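Local coordinates for protein monomethylamine methyltransferase mtmB1 (Methanosarcina barkeri, PDB 1NTH) that transfers the methyl group of monomethylamine to the corrinoid cofactor of its partner protein MtmC, a step in methanogenesis from methylamine, at residues I125-P130 with V153-N158; P336-C341 with A417-G422; C77-R82 with I238-I243. All blocks are in the same frame, centred on the assembly; numbering follows the deposited sequence.

In the fold
Interaction 1 joins two parallel strands of the TIM barrel, its centre about 11 Å from the centre of the chain; N158, at its end, touches V201, the residue just before the pyrrolysine position. Interaction 2 lies farther out, where the loop after barrel strand 330-333 meets a loop near the C-terminus; its centre is about 21 Å from that of interaction 1, and their nearest atoms are about 8 Å apart. Interaction 3 is peripheral too, but across the chain's centre from interaction 1, with about 30 Å between centres. Along the chain, interaction 3 closes a loop that encloses interaction 1, whereas interaction 2 opens after both have closed.

Interaction 1. Residues I125-P130 with V153-N158; sequences IVQGGP and VDTIVN
V126 is held through both its N-H and its carbonyl by the segment V153-N158. On the backbone side, V126 O takes two donors, D154 N at 2.8 Å and the longer T155 N at 3.2 Å. Two residues on, G128 N gives its hydrogen to T155 O at 2.9 Å. V157 N then reaches G128 O at 3.1 Å, rising 63° out of that carbonyl plane, while I156 CA-H approaches the same oxygen. This is a parallel beta ladder, with Q127 beside T155 and G128 beside I156, between neighbouring strands of the TIM barrel; strand 363-366 pairs with the other edge of 125-128.

One bond runs from the backbone to a side chain: V126 N donates to the carboxylate of D154, which lies just before strand 155-156. D154 OD2 accepts at 2.8 Å, almost perfectly straight at 178°, and uses its anti lone pair.

Between side chains, Q127 and T155 share a face of the sheet. Q127 NE2 donates to T155 OG1 at 3.0 Å, with the hydroxyl close to the amide plane; a chi1 of 62° sets that oxygen between the backbone N and carbonyl carbon of T155. Q127 CG also packs on V157 CB at 3.8 Å, the two side chains crossing at about a right angle. I156 points to the other face, onto helices 140-148 and 174-193.

Because Q127 OE1 is bonded to S365 OG as well, both polar ends of this buried amide have partners, and the one side chain links three adjacent barrel strands.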
loop_
_atom_site.group_PDB
_atom_site.type_symbol
_atom_site.label_atom_id
_atom_site.label_comp_id
_atom_site.label_asym_id
_atom_site.label_seq_id
_atom_site.Cartn_x
_atom_site.Cartn_y
_atom_site.Cartn_z
ATOM N N ILE A 125 2.298 18.197 23.312
ATOM C CA ILE A 125 2.267 16.775 23.009
ATOM C C ILE A 125 3.173 16.078 24.014
ATOM O O ILE A 125 4.285 16.541 24.283
ATOM C CB ILE A 125 2.791 16.510 21.576
ATOM C CG1 ILE A 125 1.803 17.074 20.554
ATOM C CG2 ILE A 125 3.034 15.020 21.364
ATOM C CD1 ILE A 125 0.395 16.521 20.687
ATOM N N VAL A 126 2.696 14.973 24.576
ATOM C CA VAL A 126 3.471 14.217 25.551
ATOM C C VAL A 126 4.144 13.025 24.878
ATOM O O VAL A 126 3.487 12.057 24.488
ATOM C CB VAL A 126 2.571 13.717 26.703
ATOM C CG1 VAL A 126 3.384 12.881 27.686
ATOM C CG2 VAL A 126 1.943 14.905 27.418
ATOM N N GLN A 127 5.460 13.115 24.724
ATOM C CA GLN A 127 6.236 12.049 24.111
ATOM C C GLN A 127 6.901 11.292 25.251
ATOM O O GLN A 127 7.913 11.731 25.792
ATOM C CB GLN A 127 7.286 12.639 23.170
ATOM C CG GLN A 127 8.155 11.605 22.477
ATOM C CD GLN A 127 8.805 12.162 21.230
ATOM O OE1 GLN A 127 9.920 12.695 21.266
ATOM N NE2 GLN A 127 8.096 12.061 20.115
ATOM N N GLY A 128 6.319 10.157 25.616
ATOM C CA GLY A 128 6.846 9.389 26.726
ATOM C C GLY A 128 7.597 8.132 26.361
ATOM O O GLY A 128 7.269 7.444 25.394
ATOM N N GLY A 129 8.613 7.823 27.155
ATOM C CA GLY A 129 9.390 6.628 26.910
ATOM C C GLY A 129 10.660 6.633 27.733
ATOM O O GLY A 129 10.892 7.571 28.503
ATOM N N PRO A 130 11.495 5.589 27.603
ATOM C CA PRO A 130 12.760 5.466 28.336
ATOM C C PRO A 130 13.690 6.629 28.012
ATOM O O PRO A 130 14.701 6.845 28.682
ATOM C CB PRO A 130 13.304 4.125 27.859
ATOM C CG PRO A 130 12.043 3.332 27.615
ATOM C CD PRO A 130 11.186 4.341 26.884
ATOM N N VAL A 153 0.180 9.792 27.537
ATOM C CA VAL A 153 1.205 9.731 26.499
ATOM C C VAL A 153 0.631 9.717 25.077
ATOM O O VAL A 153 -0.279 8.943 24.770
ATOM C CB VAL A 153 2.111 8.493 26.725
ATOM C CG1 VAL A 153 3.198 8.419 25.661
ATOM C CG2 VAL A 153 2.751 8.573 28.113
ATOM N N ASP A 154 1.178 10.581 24.223
ATOM C CA ASP A 154 0.748 10.711 22.827
ATOM C C ASP A 154 1.627 9.952 21.833
ATOM O O ASP A 154 1.124 9.339 20.888
ATOM C CB ASP A 154 0.728 12.188 22.420
ATOM C CG ASP A 154 -0.274 12.996 23.206
ATOM O OD1 ASP A 154 -1.470 12.637 23.176
ATOM O OD2 ASP A 154 0.129 13.993 23.844
ATOM N N THR A 155 2.940 10.025 22.038
ATOM C CA THR A 155 3.910 9.351 21.179
ATOM C C THR A 155 4.958 8.720 22.083
ATOM O O THR A 155 5.002 9.011 23.282
ATOM C CB THR A 155 4.617 10.341 20.220
ATOM O OG1 THR A 155 5.348 11.310 20.984
ATOM C CG2 THR A 155 3.597 11.061 19.352
ATOM N N ILE A 156 5.802 7.868 21.512
ATOM C CA ILE A 156 6.831 7.185 22.292
ATOM C C ILE A 156 8.241 7.641 21.931
ATOM O O ILE A 156 8.546 7.840 20.759
ATOM C CB ILE A 156 6.796 5.650 22.048
ATOM C CG1 ILE A 156 5.420 5.075 22.403
ATOM C CG2 ILE A 156 7.912 4.963 22.843
ATOM C CD1 ILE A 156 5.027 5.219 23.861
ATOM N N VAL A 157 9.089 7.832 22.938
ATOM C CA VAL A 157 10.486 8.150 22.666
ATOM C C VAL A 157 11.215 6.863 23.057
ATOM O O VAL A 157 11.177 6.428 24.209
ATOM C CB VAL A 157 11.014 9.367 23.470
ATOM C CG1 VAL A 157 10.636 9.265 24.937
ATOM C CG2 VAL A 157 12.525 9.452 23.304
ATOM N N ASN A 158 11.863 6.251 22.073
ATOM C CA ASN A 158 12.544 4.974 22.246
ATOM C C ASN A 158 13.656 4.856 23.280
ATOM O O ASN A 158 14.420 5.793 23.519
ATOM C CB ASN A 158 13.113 4.510 20.904
ATOM C CG ASN A 158 12.055 4.404 19.821
ATOM O OD1 ASN A 158 10.870 4.665 20.055
ATOM N ND2 ASN A 158 12.481 4.018 18.624
#

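Interaction 2. Residues P336-C341 with A417-G422; sequences PCAGPC and ASAPAG
A419 turns its CB toward the loop P336-C341 and sets it against C337 CB at 3.7 Å. It is the methylene of C337 that does the touching, since a chi1 of -70° swings SG back beside the residue's own backbone N. Next along, A338 CB lies over one face of the P420 ring, offset toward CG and CD, 3.9 Å from CG, so the methyl of one segment and the ring of the other lie against each other over a small apolar patch. M344, on helix 343-359, touches both A338 and A419. The segment 336-341 leads from barrel strand 330-333 into that helix, so this is a beta-alpha loop of the TIM barrel, met here by a loop that follows helix 398-410. Past the patch the contact becomes backbone only. G339 N donates to P420 O at 3.0 Å, nearly along the C=O axis. G339 CA-H then points at A421 O, 3.2 Å away, and G422 CA comes within 3.1 Å of P340 O. Neither glycine has a CB, and one on either would clash with the facing backbone. K377 NZ is hydrogen-bonded to both A421 O and G422 O, while E348 takes the N-H groups of C337 and A338.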
loop_
_atom_site.group_PDB
_atom_site.type_symbol
_atom_site.label_atom_id
_atom_site.label_comp_id
_atom_site.label_asym_id
_atom_site.label_seq_id
_atom_site.Cartn_x
_atom_site.Cartn_y
_atom_site.Cartn_z
ATOM N N PRO A 336 16.127 13.811 34.917
ATOM C CA PRO A 336 16.120 14.076 36.361
ATOM C C PRO A 336 17.313 13.380 37.019
ATOM O O PRO A 336 17.855 12.418 36.472
ATOM C CB PRO A 336 14.803 13.457 36.830
ATOM C CG PRO A 336 13.961 13.396 35.579
ATOM C CD PRO A 336 14.957 13.006 34.528
ATOM N N CYS A 337 17.716 13.864 38.192
ATOM C CA CYS A 337 18.826 13.261 38.926
ATOM C C CYS A 337 18.371 11.980 39.617
ATOM O O CYS A 337 19.061 10.958 39.581
ATOM C CB CYS A 337 19.352 14.219 40.002
ATOM S SG CYS A 337 20.223 15.669 39.398
ATOM N N ALA A 338 17.204 12.050 40.248
ATOM C CA ALA A 338 16.650 10.922 40.985
ATOM C C ALA A 338 16.081 9.824 40.091
ATOM O O ALA A 338 15.698 10.071 38.944
ATOM C CB ALA A 338 15.578 11.419 41.947
ATOM N N GLY A 339 16.024 8.612 40.637
ATOM C CA GLY A 339 15.509 7.475 39.897
ATOM C C GLY A 339 14.022 7.259 40.103
ATOM O O GLY A 339 13.399 7.943 40.916
ATOM N N PRO A 340 13.424 6.301 39.380
ATOM C CA PRO A 340 11.995 6.001 39.488
ATOM C C PRO A 340 11.539 5.628 40.892
ATOM O O PRO A 340 12.322 5.139 41.709
ATOM C CB PRO A 340 11.806 4.841 38.510
ATOM C CG PRO A 340 12.873 5.071 37.500
ATOM C CD PRO A 340 14.053 5.444 38.361
ATOM N N CYS A 341 10.257 5.857 41.146
ATOM C CA CYS A 341 9.624 5.548 42.419
ATOM C C CYS A 341 10.186 6.349 43.589
ATOM O O CYS A 341 10.318 5.837 44.701
ATOM C CB CYS A 341 9.723 4.048 42.709
ATOM S SG CYS A 341 8.460 3.437 43.857
ATOM N N ALA A 417 23.389 16.161 45.087
ATOM C CA ALA A 417 24.430 15.203 45.439
ATOM C C ALA A 417 23.880 13.961 46.133
ATOM O O ALA A 417 24.492 12.894 46.079
ATOM C CB ALA A 417 25.475 15.874 46.326
ATOM N N SER A 418 22.728 14.094 46.780
ATOM C CA SER A 418 22.130 12.970 47.488
ATOM C C SER A 418 20.820 12.490 46.866
ATOM O O SER A 418 19.993 11.881 47.540
ATOM C CB SER A 418 21.896 13.340 48.955
ATOM O OG SER A 418 21.007 14.439 49.074
ATOM N N ALA A 419 20.635 12.761 45.578
ATOM C CA ALA A 419 19.420 12.342 44.890
ATOM C C ALA A 419 19.248 10.832 45.028
ATOM O O ALA A 419 20.179 10.070 44.774
ATOM C CB ALA A 419 19.493 12.728 43.417
ATOM N N PRO A 420 18.051 10.381 45.436
ATOM C CA PRO A 420 17.775 8.949 45.605
ATOM C C PRO A 420 17.895 8.168 44.294
ATOM O O PRO A 420 17.375 8.590 43.262
ATOM C CB PRO A 420 16.360 8.936 46.176
ATOM C CG PRO A 420 15.748 10.168 45.594
ATOM C CD PRO A 420 16.853 11.183 45.739
ATOM N N ALA A 421 18.579 7.029 44.357
ATOM C CA ALA A 421 18.809 6.176 43.191
ATOM C C ALA A 421 17.530 5.635 42.565
ATOM O O ALA A 421 17.481 5.374 41.364
ATOM C CB ALA A 421 19.726 5.018 43.570
ATOM N N GLY A 422 16.500 5.451 43.379
ATOM C CA GLY A 422 15.245 4.946 42.854
ATOM C C GLY A 422 15.280 3.465 42.536
ATOM O O GLY A 422 16.224 2.759 42.893
#

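Interaction 3. Residues C77-R82 with I238-I243; sequences CTDTHR and IDLDAI
The first turn of helix 240-251 is met by D79, whose carboxylate comes in beside D239, the residue at the N-cap position. L240 N donates to D79 OD2 at 2.6 Å, a nearly straight bond (169°) that comes in almost in line with the CG-OD2 bond of D79. The same oxygen receives a hydrogen from a water 2.8 Å away; this water in turn accepts from D241 N at 2.9 Å and donates to D241 OD1. One carboxylate oxygen thus serves two successive N-H groups of the helix start, one directly and one through water, and the helix end would probably stabilise its negative charge. D239 OD2, 5.1 Å from D79 OD2, would act the other way.

Below this polar grip, the leucine side chain crosses D79 obliquely, with L240 CG 3.8 Å from D79 CB. L240 CD1 lies near D79 CB as well, and the other methyl, CD2, rests on C77 SG at 3.8 Å; the anti position of that sulfur to its own backbone N, chi1 179°, carries it out to the methyl.

Backbone pairing continues the contact into a small mixed sheet outside the barrel, where strand 75-77 runs parallel to strand 237-238 and antiparallel to 82-84. T78 N donates to I238 O at 3.0 Å, and C77 CA-H points at the same carbonyl. T78 and D239 lie side by side and point the same way, T78 OG1 being 3.5 Å from D239 CB. The turn from C77 to R82 closes with a G1 beta bulge, H81 and R82 both facing C77. T80 OG1 is bonded to A16 O, while C77 and I238 pack against helix 9-18.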
loop_
_atom_site.group_PDB
_atom_site.type_symbol
_atom_site.label_atom_id
_atom_site.label_comp_id
_atom_site.label_asym_id
_atom_site.label_seq_id
_atom_site.Cartn_x
_atom_site.Cartn_y
_atom_site.Cartn_z
ATOM N N CYS A 77 33.052 21.762 12.079
ATOM C CA CYS A 77 32.915 20.377 11.635
ATOM C C CYS A 77 34.078 19.593 12.235
ATOM O O CYS A 77 35.238 19.839 11.902
ATOM C CB CYS A 77 32.957 20.282 10.110
ATOM S SG CYS A 77 32.813 18.572 9.501
ATOM N N THR A 78 33.764 18.648 13.114
ATOM C CA THR A 78 34.785 17.853 13.790
ATOM C C THR A 78 35.644 16.965 12.897
ATOM O O THR A 78 36.809 16.710 13.208
ATOM C CB THR A 78 34.161 16.962 14.881
ATOM O OG1 THR A 78 33.172 16.108 14.293
ATOM C CG2 THR A 78 33.518 17.814 15.964
ATOM N N ASP A 79 35.088 16.493 11.788
ATOM C CA ASP A 79 35.842 15.617 10.900
ATOM C C ASP A 79 36.837 16.334 9.998
ATOM O O ASP A 79 37.905 15.798 9.703
ATOM C CB ASP A 79 34.878 14.782 10.056
ATOM C CG ASP A 79 34.045 13.842 10.901
ATOM O OD1 ASP A 79 34.625 12.924 11.518
ATOM O OD2 ASP A 79 32.814 14.027 10.961
ATOM N N THR A 80 36.498 17.542 9.565
ATOM C CA THR A 80 37.377 18.304 8.687
ATOM C C THR A 80 38.167 19.369 9.438
ATOM O O THR A 80 39.103 19.955 8.890
ATOM C CB THR A 80 36.580 19.006 7.575
ATOM O OG1 THR A 80 35.713 19.987 8.158
ATOM C CG2 THR A 80 35.750 17.996 6.796
ATOM N N HIS A 81 37.787 19.613 10.688
ATOM C CA HIS A 81 38.447 20.622 11.511
ATOM C C HIS A 81 38.378 21.987 10.842
ATOM O O HIS A 81 39.312 22.787 10.930
ATOM C CB HIS A 81 39.904 20.226 11.760
ATOM C CG HIS A 81 40.052 18.920 12.473
ATOM N ND1 HIS A 81 39.719 18.756 13.799
ATOM C CD2 HIS A 81 40.449 17.703 12.031
ATOM C CE1 HIS A 81 39.904 17.493 14.145
ATOM N NE2 HIS A 81 40.346 16.834 13.090
ATOM N N ARG A 82 37.263 22.246 10.165
ATOM C CA ARG A 82 37.047 23.516 9.484
ATOM C C ARG A 82 35.704 24.102 9.909
ATOM O O ARG A 82 34.833 23.387 10.416
ATOM C CB ARG A 82 37.087 23.329 7.966
ATOM C CG ARG A 82 38.477 23.007 7.422
ATOM C CD ARG A 82 38.408 22.576 5.969
ATOM N NE ARG A 82 39.716 22.200 5.429
ATOM C CZ ARG A 82 40.565 23.044 4.849
ATOM N NH1 ARG A 82 40.256 24.327 4.723
ATOM N NH2 ARG A 82 41.724 22.597 4.383
ATOM N N ILE A 238 29.255 19.927 14.650
ATOM C CA ILE A 238 28.628 18.759 14.041
ATOM C C ILE A 238 29.676 17.846 13.405
ATOM O O ILE A 238 30.791 18.275 13.101
ATOM C CB ILE A 238 27.606 19.195 12.953
ATOM C CG1 ILE A 238 26.644 18.046 12.637
ATOM C CG2 ILE A 238 28.329 19.611 11.686
ATOM C CD1 ILE A 238 25.725 17.698 13.784
ATOM N N ASP A 239 29.310 16.583 13.215
ATOM C CA ASP A 239 30.192 15.601 12.589
ATOM C C ASP A 239 29.587 15.235 11.234
ATOM O O ASP A 239 28.390 15.429 11.018
ATOM C CB ASP A 239 30.307 14.359 13.472
ATOM C CG ASP A 239 28.954 13.788 13.853
ATOM O OD1 ASP A 239 28.142 14.514 14.465
ATOM O OD2 ASP A 239 28.703 12.609 13.540
ATOM N N LEU A 240 30.402 14.711 10.324
ATOM C CA LEU A 240 29.903 14.355 8.998
ATOM C C LEU A 240 28.881 13.219 8.987
ATOM O O LEU A 240 28.044 13.153 8.087
ATOM C CB LEU A 240 31.070 14.029 8.059
ATOM C CG LEU A 240 31.904 15.256 7.669
ATOM C CD1 LEU A 240 32.973 14.856 6.664
ATOM C CD2 LEU A 240 31.001 16.329 7.075
ATOM N N ASP A 241 28.942 12.328 9.971
ATOM C CA ASP A 241 27.972 11.235 10.040
ATOM C C ASP A 241 26.560 11.822 10.082
ATOM O O ASP A 241 25.657 11.349 9.387
ATOM C CB ASP A 241 28.213 10.383 11.292
ATOM C CG ASP A 241 29.069 9.158 11.013
ATOM O OD1 ASP A 241 29.958 9.236 10.139
ATOM O OD2 ASP A 241 28.859 8.118 11.678
ATOM N N ALA A 242 26.376 12.863 10.889
ATOM C CA ALA A 242 25.072 13.506 11.017
ATOM C C ALA A 242 24.610 14.104 9.690
ATOM O O ALA A 242 23.428 14.044 9.348
ATOM C CB ALA A 242 25.128 14.595 12.086
ATOM N N ILE A 243 25.545 14.682 8.946
ATOM C CA ILE A 243 25.225 15.295 7.661
ATOM C C ILE A 243 24.693 14.263 6.659
ATOM O O ILE A 243 23.770 14.553 5.888
ATOM C CB ILE A 243 26.471 16.016 7.077
ATOM C CG1 ILE A 243 26.931 17.112 8.047
ATOM C CG2 ILE A 243 26.150 16.624 5.722
ATOM C CD1 ILE A 243 25.878 18.157 8.361
HETATM O O HOH W 1 31.452 11.654 11.338
#